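Local coordinates for hypothetical protein SpyM3_0169 (Streptococcus pyogenes, PDB 1PG6), which is of unknown function but belongs to the AIM24 family of the cupin clan and binds calcium ions in the crystal, at residues G173-I178 / V211-G216; E132-G137 / Y192-E197; N180-A185 / S224-Q229. One frame throughout, in Å; residues are numbered along the deposited sequence.

All three contacts lie in and around two neighbouring antiparallel sheets, the three-stranded one of strands 174-179, 211-215 and 191-195 and the six-stranded one that includes 128-133, 183-187 and 219-223. Contact 1 (173-178 with 211-216) joins two strands of the smaller sheet, and contact 2 (132-137 with 192-197) ties its third strand, 191-195, to the end of strand 128-133. Their centres are about 13 Å apart. Contact 3 (180-185 with 224-229), centre to centre about 16 Å from contact 1 and 15 Å from contact 2, leads from strand 183-187 to the C-terminal helix 227-234. Along the chain the segments of every pair of contacts alternate, so sheets and last helix are interlocked.

Contact 1. Residues G173-I178 / V211-G216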
ATOM      1  N   GLY A 173     -16.453 -11.516 -13.703  1.00 29.87           N
ATOM      2  CA  GLY A 173     -17.543 -12.210 -13.042  1.00 27.87           C
ATOM      3  C   GLY A 173     -17.151 -13.545 -12.443  1.00 26.43           C
ATOM      4  O   GLY A 173     -17.850 -14.071 -11.575  1.00 25.72           O
ATOM      5  N   GLY A 174     -16.031 -14.090 -12.904  1.00 25.10           N
ATOM      6  CA  GLY A 174     -15.569 -15.374 -12.411  1.00 25.09           C
ATOM      7  C   GLY A 174     -14.804 -15.300 -11.104  1.00 25.04           C
ATOM      8  O   GLY A 174     -14.910 -14.326 -10.360  1.00 24.53           O
ATOM      9  N   THR A 175     -14.026 -16.337 -10.823  1.00 23.83           N
ATOM     10  CA  THR A 175     -13.250 -16.385  -9.593  1.00 24.83           C
ATOM     11  C   THR A 175     -11.794 -16.735  -9.862  1.00 24.41           C
ATOM     12  O   THR A 175     -11.462 -17.343 -10.879  1.00 24.62           O
ATOM     13  CB  THR A 175     -13.837 -17.422  -8.613  1.00 25.13           C
ATOM     14  OG1 THR A 175     -13.109 -17.385  -7.379  1.00 26.25           O
ATOM     15  CG2 THR A 175     -13.743 -18.817  -9.207  1.00 25.77           C
HETATM   16  N   MSE A 176     -10.925 -16.350  -8.937  1.00 23.34           N
HETATM   17  CA  MSE A 176      -9.505 -16.623  -9.076  1.00 22.72           C
HETATM   18  C   MSE A 176      -8.848 -16.558  -7.706  1.00 20.35           C
HETATM   19  O   MSE A 176      -9.154 -15.675  -6.905  1.00 20.77           O
HETATM   20  CB  MSE A 176      -8.871 -15.595 -10.013  1.00 25.36           C
HETATM   21  CG  MSE A 176      -7.427 -15.873 -10.366  1.00 28.19           C
HETATM   22 SE   MSE A 176      -6.754 -14.590 -11.641  1.00 33.07          SE
HETATM   23  CE  MSE A 176      -7.371 -15.433 -13.267  1.00 34.64           C
ATOM     24  N   THR A 177      -7.954 -17.501  -7.438  1.00 18.60           N
ATOM     25  CA  THR A 177      -7.258 -17.554  -6.160  1.00 16.64           C
ATOM     26  C   THR A 177      -5.759 -17.384  -6.386  1.00 16.56           C
ATOM     27  O   THR A 177      -5.150 -18.097  -7.183  1.00 15.29           O
ATOM     28  CB  THR A 177      -7.542 -18.886  -5.442  1.00 19.42           C
ATOM     29  OG1 THR A 177      -8.944 -18.966  -5.146  1.00 19.52           O
ATOM     30  CG2 THR A 177      -6.748 -18.976  -4.146  1.00 18.82           C
ATOM     31  N   ILE A 178      -5.177 -16.433  -5.666  1.00 14.79           N
ATOM     32  CA  ILE A 178      -3.761 -16.115  -5.799  1.00 14.64           C
ATOM     33  C   ILE A 178      -3.058 -16.006  -4.450  1.00 13.82           C
ATOM     34  O   ILE A 178      -3.638 -15.532  -3.478  1.00 15.27           O
ATOM     35  CB  ILE A 178      -3.594 -14.753  -6.508  1.00 15.02           C
ATOM     36  CG1 ILE A 178      -4.416 -14.728  -7.798  1.00 16.04           C
ATOM     37  CG2 ILE A 178      -2.124 -14.494  -6.813  1.00 14.48           C
ATOM     38  CD1 ILE A 178      -4.540 -13.355  -8.388  1.00 16.12           C
ATOM     39  N   VAL A 211      -3.840 -17.468   0.883  1.00 18.39           N
ATOM     40  CA  VAL A 211      -4.184 -17.098  -0.480  1.00 17.92           C
ATOM     41  C   VAL A 211      -5.352 -16.125  -0.426  1.00 18.34           C
ATOM     42  O   VAL A 211      -6.026 -16.002   0.600  1.00 19.59           O
ATOM     43  CB  VAL A 211      -4.597 -18.327  -1.318  1.00 17.92           C
ATOM     44  CG1 VAL A 211      -3.457 -19.327  -1.372  1.00 20.74           C
ATOM     45  CG2 VAL A 211      -5.844 -18.969  -0.729  1.00 20.87           C
ATOM     46  N   ASN A 212      -5.577 -15.425  -1.530  1.00 16.98           N
ATOM     47  CA  ASN A 212      -6.672 -14.472  -1.623  1.00 17.05           C
ATOM     48  C   ASN A 212      -7.576 -14.970  -2.746  1.00 16.63           C
ATOM     49  O   ASN A 212      -7.134 -15.120  -3.886  1.00 14.20           O
ATOM     50  CB  ASN A 212      -6.134 -13.075  -1.964  1.00 15.44           C
ATOM     51  CG  ASN A 212      -7.122 -11.968  -1.637  1.00 15.92           C
ATOM     52  OD1 ASN A 212      -8.337 -12.157  -1.724  1.00 16.62           O
ATOM     53  ND2 ASN A 212      -6.603 -10.800  -1.274  1.00 15.30           N
ATOM     54  N   THR A 213      -8.833 -15.262  -2.420  1.00 16.20           N
ATOM     55  CA  THR A 213      -9.780 -15.721  -3.428  1.00 16.88           C
ATOM     56  C   THR A 213     -10.689 -14.556  -3.809  1.00 16.65           C
ATOM     57  O   THR A 213     -11.384 -13.991  -2.960  1.00 16.97           O
ATOM     58  CB  THR A 213     -10.642 -16.895  -2.913  1.00 18.19           C
ATOM     59  OG1 THR A 213      -9.808 -18.041  -2.700  1.00 19.52           O
ATOM     60  CG2 THR A 213     -11.724 -17.246  -3.929  1.00 18.72           C
ATOM     61  N   PHE A 214     -10.663 -14.196  -5.090  1.00 16.07           N
ATOM     62  CA  PHE A 214     -11.455 -13.094  -5.629  1.00 16.05           C
ATOM     63  C   PHE A 214     -12.644 -13.598  -6.434  1.00 17.09           C
ATOM     64  O   PHE A 214     -12.549 -14.608  -7.130  1.00 17.05           O
ATOM     65  CB  PHE A 214     -10.591 -12.229  -6.551  1.00 14.96           C
ATOM     66  CG  PHE A 214      -9.358 -11.691  -5.896  1.00 15.40           C
ATOM     67  CD1 PHE A 214      -9.426 -10.574  -5.072  1.00 15.18           C
ATOM     68  CD2 PHE A 214      -8.129 -12.306  -6.095  1.00 16.43           C
ATOM     69  CE1 PHE A 214      -8.282 -10.074  -4.451  1.00 15.34           C
ATOM     70  CE2 PHE A 214      -6.981 -11.816  -5.480  1.00 13.40           C
ATOM     71  CZ  PHE A 214      -7.057 -10.697  -4.657  1.00 15.33           C
ATOM     72  N   ARG A 215     -13.760 -12.882  -6.342  1.00 19.45           N
ATOM     73  CA  ARG A 215     -14.968 -13.240  -7.081  1.00 21.94           C
ATOM     74  C   ARG A 215     -15.689 -11.972  -7.527  1.00 19.90           C
ATOM     75  O   ARG A 215     -15.849 -11.040  -6.741  1.00 20.12           O
ATOM     76  CB  ARG A 215     -15.906 -14.070  -6.196  1.00 24.34           C
ATOM     77  CG  ARG A 215     -15.257 -15.284  -5.561  1.00 30.06           C
ATOM     78  CD  ARG A 215     -16.241 -16.061  -4.698  1.00 34.77           C
ATOM     79  NE  ARG A 215     -15.628 -17.262  -4.137  1.00 38.79           N
ATOM     80  CZ  ARG A 215     -16.302 -18.232  -3.527  1.00 41.03           C
ATOM     81  NH1 ARG A 215     -17.622 -18.150  -3.394  1.00 42.27           N
ATOM     82  NH2 ARG A 215     -15.653 -19.286  -3.052  1.00 42.12           N
ATOM     83  N   GLY A 216     -16.112 -11.931  -8.787  1.00 19.58           N
ATOM     84  CA  GLY A 216     -16.829 -10.767  -9.282  1.00 20.57           C
ATOM     85  C   GLY A 216     -16.189 -10.047 -10.454  1.00 21.33           C
ATOM     86  O   GLY A 216     -15.486 -10.650 -11.263  1.00 21.38           O
TER
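T175 carries OG1 anti to its backbone N (chi1 -176°), and T177 and T213 both turn OG1 anti to the carbonyl carbon (chi1 -63° in T177), which brings three hydroxyls to the seam between the antiparallel strands 174-178 and 211-215. T177 and T213 form a non-hydrogen-bonded pair whose side chains bridge the seam instead: T177 OG1 and T213 OG1 are hydrogen-bonded at 2.8 Å, and T213 OG1 has a second partner in H195 of strand 191-195. Beside this pair, T177 CG2 packs against V211 CG2 at 3.5 Å. T175 OG1 donates to F214 O (2.8 Å) from 32° out of the carbonyl plane. F214 O also accepts from M176 N at 3.0 Å, so two donors grip it. R215 lies alongside T175, its CG 3.5 Å from T175 OG1.

The opposite face is mostly apolar. I178 CD1 reaches F214 CE2 at 4.1 Å, the two side chains crossing at about a right angle, and strands 183-187 and 219-223 continue this packing through V183 and I220. N212 OD1 sits 3.4 Å above one face of the F214 ring, offset toward the rim. Backbone bonds pair M176 with F214 and I178 with N212; at the corner of the chain, G216 N donates to G174 O. The sheet thus has two unlike faces: hydroxyls on one supplement the backbone bonds, while on the other I178 and the buried F214 pack toward strands 183-187 and 219-223.

Contact 2. Residues E132-G137 / Y192-E197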
ATOM      1  N   GLU A 132      -8.064  -2.476   7.952  1.00 27.99           N
ATOM      2  CA  GLU A 132      -8.881  -3.542   8.517  1.00 31.11           C
ATOM      3  C   GLU A 132      -8.073  -4.813   8.728  1.00 32.45           C
ATOM      4  O   GLU A 132      -7.454  -5.330   7.798  1.00 30.32           O
ATOM      5  CB  GLU A 132     -10.073  -3.864   7.611  1.00 32.83           C
ATOM      6  CG  GLU A 132     -10.871  -5.081   8.081  1.00 36.51           C
ATOM      7  CD  GLU A 132     -11.901  -5.551   7.068  1.00 38.55           C
ATOM      8  OE1 GLU A 132     -12.872  -4.810   6.817  1.00 40.71           O
ATOM      9  OE2 GLU A 132     -11.733  -6.662   6.521  1.00 39.21           O
ATOM     10  N   ARG A 133      -8.076  -5.311   9.959  1.00 34.37           N
ATOM     11  CA  ARG A 133      -7.363  -6.539  10.272  1.00 37.66           C
ATOM     12  C   ARG A 133      -8.218  -7.702   9.782  1.00 38.48           C
ATOM     13  O   ARG A 133      -9.409  -7.775  10.087  1.00 37.87           O
ATOM     14  CB  ARG A 133      -7.125  -6.646  11.783  1.00 39.75           C
ATOM     15  CG  ARG A 133      -6.487  -7.953  12.224  1.00 43.19           C
ATOM     16  CD  ARG A 133      -5.558  -7.741  13.414  1.00 46.69           C
ATOM     17  NE  ARG A 133      -6.226  -7.105  14.545  1.00 49.79           N
ATOM     18  CZ  ARG A 133      -5.602  -6.718  15.654  1.00 51.53           C
ATOM     19  NH1 ARG A 133      -4.295  -6.905  15.781  1.00 52.47           N
ATOM     20  NH2 ARG A 133      -6.285  -6.144  16.637  1.00 53.06           N
ATOM     21  N   GLN A 134      -7.617  -8.598   9.006  1.00 40.20           N
ATOM     22  CA  GLN A 134      -8.347  -9.744   8.479  1.00 42.20           C
ATOM     23  C   GLN A 134      -8.564 -10.761   9.592  1.00 44.05           C
ATOM     24  O   GLN A 134      -7.718 -10.916  10.469  1.00 44.81           O
ATOM     25  CB  GLN A 134      -7.575 -10.361   7.313  1.00 41.32           C
ATOM     26  CG  GLN A 134      -7.312  -9.359   6.201  1.00 39.92           C
ATOM     27  CD  GLN A 134      -8.577  -8.648   5.761  1.00 39.07           C
ATOM     28  OE1 GLN A 134      -9.453  -9.246   5.138  1.00 38.34           O
ATOM     29  NE2 GLN A 134      -8.684  -7.365   6.091  1.00 38.38           N
ATOM     30  N   ASN A 135      -9.701 -11.448   9.555  1.00 46.34           N
ATOM     31  CA  ASN A 135     -10.035 -12.420  10.586  1.00 48.40           C
ATOM     32  C   ASN A 135      -9.168 -13.675  10.569  1.00 48.95           C
ATOM     33  O   ASN A 135      -9.679 -14.790  10.495  1.00 49.98           O
ATOM     34  CB  ASN A 135     -11.512 -12.811  10.481  1.00 49.74           C
ATOM     35  CG  ASN A 135     -12.075 -13.314  11.800  1.00 52.13           C
ATOM     36  OD1 ASN A 135     -11.594 -14.302  12.361  1.00 52.81           O
ATOM     37  ND2 ASN A 135     -13.097 -12.630  12.305  1.00 51.87           N
ATOM     38  N   ILE A 136      -7.855 -13.478  10.639  1.00 48.82           N
ATOM     39  CA  ILE A 136      -6.884 -14.566  10.657  1.00 48.88           C
ATOM     40  C   ILE A 136      -7.038 -15.541   9.486  1.00 48.97           C
ATOM     41  O   ILE A 136      -7.999 -15.464   8.721  1.00 49.48           O
ATOM     42  CB  ILE A 136      -6.967 -15.351  11.998  1.00 48.52           C
ATOM     43  CG1 ILE A 136      -5.564 -15.763  12.445  1.00 48.65           C
ATOM     44  CG2 ILE A 136      -7.845 -16.589  11.843  1.00 49.14           C
ATOM     45  CD1 ILE A 136      -4.652 -14.586  12.751  1.00 47.68           C
ATOM     46  N   GLY A 137      -6.083 -16.458   9.353  1.00 48.75           N
ATOM     47  CA  GLY A 137      -6.133 -17.431   8.278  1.00 48.18           C
ATOM     48  C   GLY A 137      -7.396 -18.270   8.316  1.00 48.21           C
ATOM     49  O   GLY A 137      -8.203 -18.235   7.386  1.00 47.81           O
ATOM     50  N   TYR A 192     -13.630 -10.606  -1.962  1.00 19.97           N
ATOM     51  CA  TYR A 192     -12.349 -11.228  -1.671  1.00 21.00           C
ATOM     52  C   TYR A 192     -12.347 -11.921  -0.321  1.00 22.49           C
ATOM     53  O   TYR A 192     -13.142 -11.598   0.563  1.00 23.04           O
ATOM     54  CB  TYR A 192     -11.237 -10.179  -1.707  1.00 20.23           C
ATOM     55  CG  TYR A 192     -11.036  -9.456  -0.397  1.00 20.26           C
ATOM     56  CD1 TYR A 192     -10.088  -9.898   0.523  1.00 19.60           C
ATOM     57  CD2 TYR A 192     -11.794  -8.333  -0.075  1.00 19.19           C
ATOM     58  CE1 TYR A 192      -9.894  -9.239   1.728  1.00 20.64           C
ATOM     59  CE2 TYR A 192     -11.613  -7.665   1.131  1.00 19.84           C
ATOM     60  CZ  TYR A 192     -10.657  -8.122   2.027  1.00 20.88           C
ATOM     61  OH  TYR A 192     -10.448  -7.454   3.208  1.00 22.44           O
ATOM     62  N   ASP A 193     -11.435 -12.874  -0.171  1.00 21.83           N
ATOM     63  CA  ASP A 193     -11.303 -13.623   1.065  1.00 23.34           C
ATOM     64  C   ASP A 193      -9.890 -14.169   1.204  1.00 23.01           C
ATOM     65  O   ASP A 193      -9.469 -15.024   0.426  1.00 22.21           O
ATOM     66  CB  ASP A 193     -12.300 -14.785   1.091  1.00 26.35           C
ATOM     67  CG  ASP A 193     -12.158 -15.648   2.334  1.00 30.77           C
ATOM     68  OD1 ASP A 193     -12.761 -16.740   2.373  1.00 35.53           O
ATOM     69  OD2 ASP A 193     -11.449 -15.233   3.271  1.00 32.95           O
ATOM     70  N   ILE A 194      -9.158 -13.662   2.190  1.00 24.41           N
ATOM     71  CA  ILE A 194      -7.799 -14.121   2.453  1.00 23.99           C
ATOM     72  C   ILE A 194      -7.917 -15.254   3.466  1.00 26.44           C
ATOM     73  O   ILE A 194      -8.488 -15.074   4.542  1.00 26.30           O
ATOM     74  CB  ILE A 194      -6.930 -12.984   3.033  1.00 23.14           C
ATOM     75  CG1 ILE A 194      -6.811 -11.858   2.001  1.00 21.88           C
ATOM     76  CG2 ILE A 194      -5.548 -13.515   3.406  1.00 21.13           C
ATOM     77  CD1 ILE A 194      -6.094 -10.615   2.500  1.00 20.44           C
ATOM     78  N   HIS A 195      -7.378 -16.418   3.123  1.00 26.49           N
ATOM     79  CA  HIS A 195      -7.472 -17.578   4.002  1.00 29.09           C
ATOM     80  C   HIS A 195      -6.362 -18.581   3.727  1.00 31.36           C
ATOM     81  O   HIS A 195      -5.657 -18.481   2.725  1.00 30.11           O
ATOM     82  CB  HIS A 195      -8.823 -18.253   3.780  1.00 28.16           C
ATOM     83  CG  HIS A 195      -9.030 -18.720   2.372  1.00 27.85           C
ATOM     84  ND1 HIS A 195      -8.610 -19.956   1.929  1.00 26.94           N
ATOM     85  CD2 HIS A 195      -9.550 -18.091   1.291  1.00 27.30           C
ATOM     86  CE1 HIS A 195      -8.863 -20.068   0.638  1.00 25.72           C
ATOM     87  NE2 HIS A 195      -9.433 -18.951   0.226  1.00 26.88           N
ATOM     88  N   LEU A 196      -6.218 -19.554   4.621  1.00 34.87           N
ATOM     89  CA  LEU A 196      -5.203 -20.589   4.462  1.00 39.48           C
ATOM     90  C   LEU A 196      -5.876 -21.775   3.773  1.00 42.08           C
ATOM     91  O   LEU A 196      -7.030 -22.090   4.063  1.00 42.37           O
ATOM     92  CB  LEU A 196      -4.659 -21.002   5.834  1.00 41.01           C
ATOM     93  CG  LEU A 196      -3.337 -21.777   5.856  1.00 42.89           C
ATOM     94  CD1 LEU A 196      -2.234 -20.930   5.236  1.00 43.79           C
ATOM     95  CD2 LEU A 196      -2.978 -22.142   7.289  1.00 44.20           C
ATOM     96  N   GLU A 197      -5.161 -22.428   2.860  1.00 45.26           N
ATOM     97  CA  GLU A 197      -5.720 -23.563   2.131  1.00 48.81           C
ATOM     98  C   GLU A 197      -5.629 -24.904   2.849  1.00 50.55           C
ATOM     99  O   GLU A 197      -6.329 -25.849   2.487  1.00 50.39           O
ATOM    100  CB  GLU A 197      -5.057 -23.697   0.757  1.00 49.53           C
ATOM    101  CG  GLU A 197      -5.426 -22.612  -0.237  1.00 51.79           C
ATOM    102  CD  GLU A 197      -5.003 -22.961  -1.652  1.00 53.18           C
ATOM    103  OE1 GLU A 197      -5.213 -22.132  -2.562  1.00 54.53           O
ATOM    104  OE2 GLU A 197      -4.466 -24.069  -1.858  1.00 54.40           O
TER
HETATM  105  O   HOH W   1     -10.401 -11.715   4.202  1.00 24.64           O
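The seam between the three-stranded sheet and the edge of the neighbouring six-stranded sheet is bridged where Q134, just past strand 128-133, meets Y192 of strand 191-195. The two side chains reach toward each other tip to tip. Y192 OH donates to Q134 OE1 at 2.8 Å, coming from above the carbonyl plane, 37° out of it, while the oxygen lies near the plane of the tyrosine ring at its edge. The Q134 chain is bent at chi2 (-52°). Q134 NE2 donates to E132 O (2.9 Å), and Q134 NE2 also donates to E132 OE2 (3.2 Å), which fixes the rotation of the amide. A water donates to Q134 OE1 and accepts from I194 N, a second, indirect link between the segments. The Q134 and I194 side chains cross at about a right angle, with Q134 CG 4.1 Å from I194 CD1. Further along, the inverse gamma turn centred on N135 bonds I136 N to Q134 O and leads to G137, where G137 O receives a CA-H...O contact from H195 CA (3.5 Å). Y192 also packs edge-to-face on W186. A glutamine just past one edge strand is thus joined to an edge strand of the adjoining antiparallel sheet in this cupin-clan protein.

Contact 3. Residues N180-A185 / S224-Q229; sequences NAHVVA and SLNLEQ
H182 and N226 meet at about a right angle, as do the planes of the imidazole ring and the carboxamide. H182 turns CG anti to its carbonyl carbon (chi1 -75°), and the ring enters the bend formed by S224, L225 and N226. CE1 is its leading atom: H182 CE1 comes to 3.5 Å from L225 C, and S224 C lies at the ring edge in its plane. H182 NE2 approaches N226 CB at 3.6 Å. The other ring nitrogen, ND1, is hydrogen-bonded to Q223 O, just ahead of the bend.

In N226 the first torsion is likewise decisive: CG stands anti to the backbone N (chi1 -178°), which sets the amide over A181. The methyl carbon A181 CB packs against it, 3.3 Å from N226 ND2, and also touches CG and OD1. A water joins H182 NE2 and N226 ND2, accepting from N226 ND2 and lying 2.7 Å from H182 NE2 in the plane of the ring.

N226 is the N-cap of helix 227-234. N226 OD1 accepts from Q229 N at 3.0 Å in a nearly straight bond, although the donor lies well above the carbonyl plane. A181 CB lies over the face of the amide opposite to that from which Q229 N comes, so the carboxamide is fitted between the first turn of the helix and the 3-10 segment 180-182. That short turn, closed by V183 N bonding to N180 O, precedes strand 183-187, where V184 and A185 both face Y221 in a classic beta bulge. Another water donates to A181 O, its oxygen 2.7 Å away, and accepts from L227 N, linking the 3-10 carbonyl to the start of the helix.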
ATOM      1  N   ASN A 180      -1.486 -14.595  -1.608  1.00 11.95           N
ATOM      2  CA  ASN A 180      -1.638 -13.195  -1.206  1.00 12.16           C
ATOM      3  C   ASN A 180      -0.342 -12.402  -1.188  1.00 10.86           C
ATOM      4  O   ASN A 180      -0.366 -11.173  -1.269  1.00 12.64           O
ATOM      5  CB  ASN A 180      -2.311 -13.099   0.164  1.00 12.92           C
ATOM      6  CG  ASN A 180      -2.832 -11.703   0.455  1.00 13.74           C
ATOM      7  OD1 ASN A 180      -2.503 -11.097   1.477  1.00 15.05           O
ATOM      8  ND2 ASN A 180      -3.644 -11.182  -0.451  1.00 11.76           N
ATOM      9  N   ALA A 181       0.787 -13.098  -1.082  1.00 10.56           N
ATOM     10  CA  ALA A 181       2.095 -12.441  -1.065  1.00  9.05           C
ATOM     11  C   ALA A 181       2.385 -11.793  -2.419  1.00  9.64           C
ATOM     12  O   ALA A 181       3.278 -10.955  -2.538  1.00 10.57           O
ATOM     13  CB  ALA A 181       3.181 -13.454  -0.731  1.00 10.28           C
ATOM     14  N   HIS A 182       1.629 -12.200  -3.436  1.00  8.65           N
ATOM     15  CA  HIS A 182       1.789 -11.663  -4.789  1.00  9.31           C
ATOM     16  C   HIS A 182       0.686 -10.678  -5.166  1.00 10.90           C
ATOM     17  O   HIS A 182       0.643 -10.183  -6.293  1.00 11.02           O
ATOM     18  CB  HIS A 182       1.821 -12.802  -5.810  1.00  9.23           C
ATOM     19  CG  HIS A 182       3.108 -13.569  -5.816  1.00  8.58           C
ATOM     20  ND1 HIS A 182       4.209 -13.162  -6.539  1.00  8.17           N
ATOM     21  CD2 HIS A 182       3.484 -14.685  -5.151  1.00  9.70           C
ATOM     22  CE1 HIS A 182       5.211 -13.997  -6.315  1.00  8.26           C
ATOM     23  NE2 HIS A 182       4.798 -14.929  -5.476  1.00 11.08           N
ATOM     24  N   VAL A 183      -0.204 -10.387  -4.223  1.00 10.15           N
ATOM     25  CA  VAL A 183      -1.302  -9.466  -4.489  1.00 10.01           C
ATOM     26  C   VAL A 183      -0.954  -8.053  -4.042  1.00  9.34           C
ATOM     27  O   VAL A 183      -0.646  -7.815  -2.879  1.00 11.61           O
ATOM     28  CB  VAL A 183      -2.594  -9.938  -3.784  1.00 10.25           C
ATOM     29  CG1 VAL A 183      -3.699  -8.905  -3.952  1.00  9.82           C
ATOM     30  CG2 VAL A 183      -3.031 -11.279  -4.359  1.00 10.35           C
ATOM     31  N   VAL A 184      -0.988  -7.115  -4.981  1.00  9.14           N
ATOM     32  CA  VAL A 184      -0.668  -5.725  -4.674  1.00  9.38           C
ATOM     33  C   VAL A 184      -1.903  -4.933  -4.241  1.00 10.44           C
ATOM     34  O   VAL A 184      -1.972  -4.417  -3.123  1.00  9.89           O
ATOM     35  CB  VAL A 184      -0.044  -5.013  -5.901  1.00  9.37           C
ATOM     36  CG1 VAL A 184       0.244  -3.550  -5.573  1.00 10.49           C
ATOM     37  CG2 VAL A 184       1.238  -5.725  -6.316  1.00  9.18           C
ATOM     38  N   ALA A 185      -2.876  -4.843  -5.142  1.00 11.18           N
ATOM     39  CA  ALA A 185      -4.097  -4.094  -4.882  1.00 11.24           C
ATOM     40  C   ALA A 185      -5.199  -4.629  -5.783  1.00 11.48           C
ATOM     41  O   ALA A 185      -4.923  -5.246  -6.810  1.00 11.47           O
ATOM     42  CB  ALA A 185      -3.856  -2.612  -5.172  1.00  9.52           C
ATOM     43  N   SER A 224       5.384  -9.853  -9.309  1.00  7.25           N
ATOM     44  CA  SER A 224       6.106 -11.079  -9.634  1.00  7.77           C
ATOM     45  C   SER A 224       7.102 -11.616  -8.607  1.00  7.99           C
ATOM     46  O   SER A 224       7.814 -12.577  -8.886  1.00  8.06           O
ATOM     47  CB  SER A 224       6.802 -10.926 -10.987  1.00  7.78           C
ATOM     48  OG  SER A 224       7.825  -9.959 -10.911  1.00  9.50           O
ATOM     49  N   LEU A 225       7.173 -10.996  -7.430  1.00  7.96           N
ATOM     50  CA  LEU A 225       8.070 -11.468  -6.381  1.00  7.84           C
ATOM     51  C   LEU A 225       7.344 -11.550  -5.041  1.00  8.56           C
ATOM     52  O   LEU A 225       6.365 -10.838  -4.796  1.00  8.74           O
ATOM     53  CB  LEU A 225       9.303 -10.565  -6.252  1.00  7.98           C
ATOM     54  CG  LEU A 225      10.270 -10.636  -7.441  1.00  7.01           C
ATOM     55  CD1 LEU A 225      11.367  -9.599  -7.270  1.00  7.58           C
ATOM     56  CD2 LEU A 225      10.871 -12.031  -7.536  1.00  6.72           C
ATOM     57  N   ASN A 226       7.841 -12.430  -4.184  1.00  8.25           N
ATOM     58  CA  ASN A 226       7.273 -12.683  -2.858  1.00  9.51           C
ATOM     59  C   ASN A 226       8.306 -12.240  -1.822  1.00  8.99           C
ATOM     60  O   ASN A 226       9.360 -12.847  -1.708  1.00  9.93           O
ATOM     61  CB  ASN A 226       7.011 -14.188  -2.737  1.00  9.57           C
ATOM     62  CG  ASN A 226       6.367 -14.582  -1.425  1.00 11.86           C
ATOM     63  OD1 ASN A 226       6.633 -13.995  -0.377  1.00 10.40           O
ATOM     64  ND2 ASN A 226       5.520 -15.603  -1.478  1.00 14.10           N
ATOM     65  N   LEU A 227       8.000 -11.186  -1.070  1.00  9.23           N
ATOM     66  CA  LEU A 227       8.932 -10.667  -0.074  1.00 11.98           C
ATOM     67  C   LEU A 227       9.281 -11.692   1.000  1.00 11.18           C
ATOM     68  O   LEU A 227      10.438 -11.800   1.410  1.00 12.03           O
ATOM     69  CB  LEU A 227       8.361  -9.405   0.581  1.00 12.47           C
ATOM     70  CG  LEU A 227       9.347  -8.510   1.332  1.00 15.64           C
ATOM     71  CD1 LEU A 227      10.475  -8.086   0.390  1.00 15.12           C
ATOM     72  CD2 LEU A 227       8.618  -7.276   1.853  1.00 15.75           C
ATOM     73  N   GLU A 228       8.288 -12.450   1.448  1.00 12.93           N
ATOM     74  CA  GLU A 228       8.533 -13.457   2.470  1.00 16.03           C
ATOM     75  C   GLU A 228       9.461 -14.545   1.951  1.00 15.80           C
ATOM     76  O   GLU A 228      10.365 -14.991   2.660  1.00 16.88           O
ATOM     77  CB  GLU A 228       7.220 -14.078   2.940  1.00 18.79           C
ATOM     78  CG  GLU A 228       7.403 -15.090   4.056  1.00 21.87           C
ATOM     79  CD  GLU A 228       6.116 -15.357   4.804  1.00 26.97           C
ATOM     80  OE1 GLU A 228       6.141 -16.155   5.764  1.00 28.24           O
ATOM     81  OE2 GLU A 228       5.082 -14.765   4.432  1.00 31.13           O
ATOM     82  N   GLN A 229       9.236 -14.974   0.713  1.00 16.56           N
ATOM     83  CA  GLN A 229      10.070 -16.007   0.108  1.00 16.42           C
ATOM     84  C   GLN A 229      11.488 -15.492  -0.078  1.00 15.38           C
ATOM     85  O   GLN A 229      12.452 -16.228   0.133  1.00 15.27           O
ATOM     86  CB  GLN A 229       9.508 -16.436  -1.251  1.00 19.47           C
ATOM     87  CG  GLN A 229       8.241 -17.274  -1.181  1.00 24.27           C
ATOM     88  CD  GLN A 229       8.451 -18.593  -0.465  1.00 25.71           C
ATOM     89  OE1 GLN A 229       9.358 -19.357  -0.795  1.00 29.23           O
ATOM     90  NE2 GLN A 229       7.602 -18.872   0.516  1.00 29.86           N
TER
HETATM   91  O   HOH W   2       5.258 -10.233  -0.790  1.00 14.18           O
HETATM   92  O   HOH W   3       5.649 -17.172  -4.193  1.00 10.01           O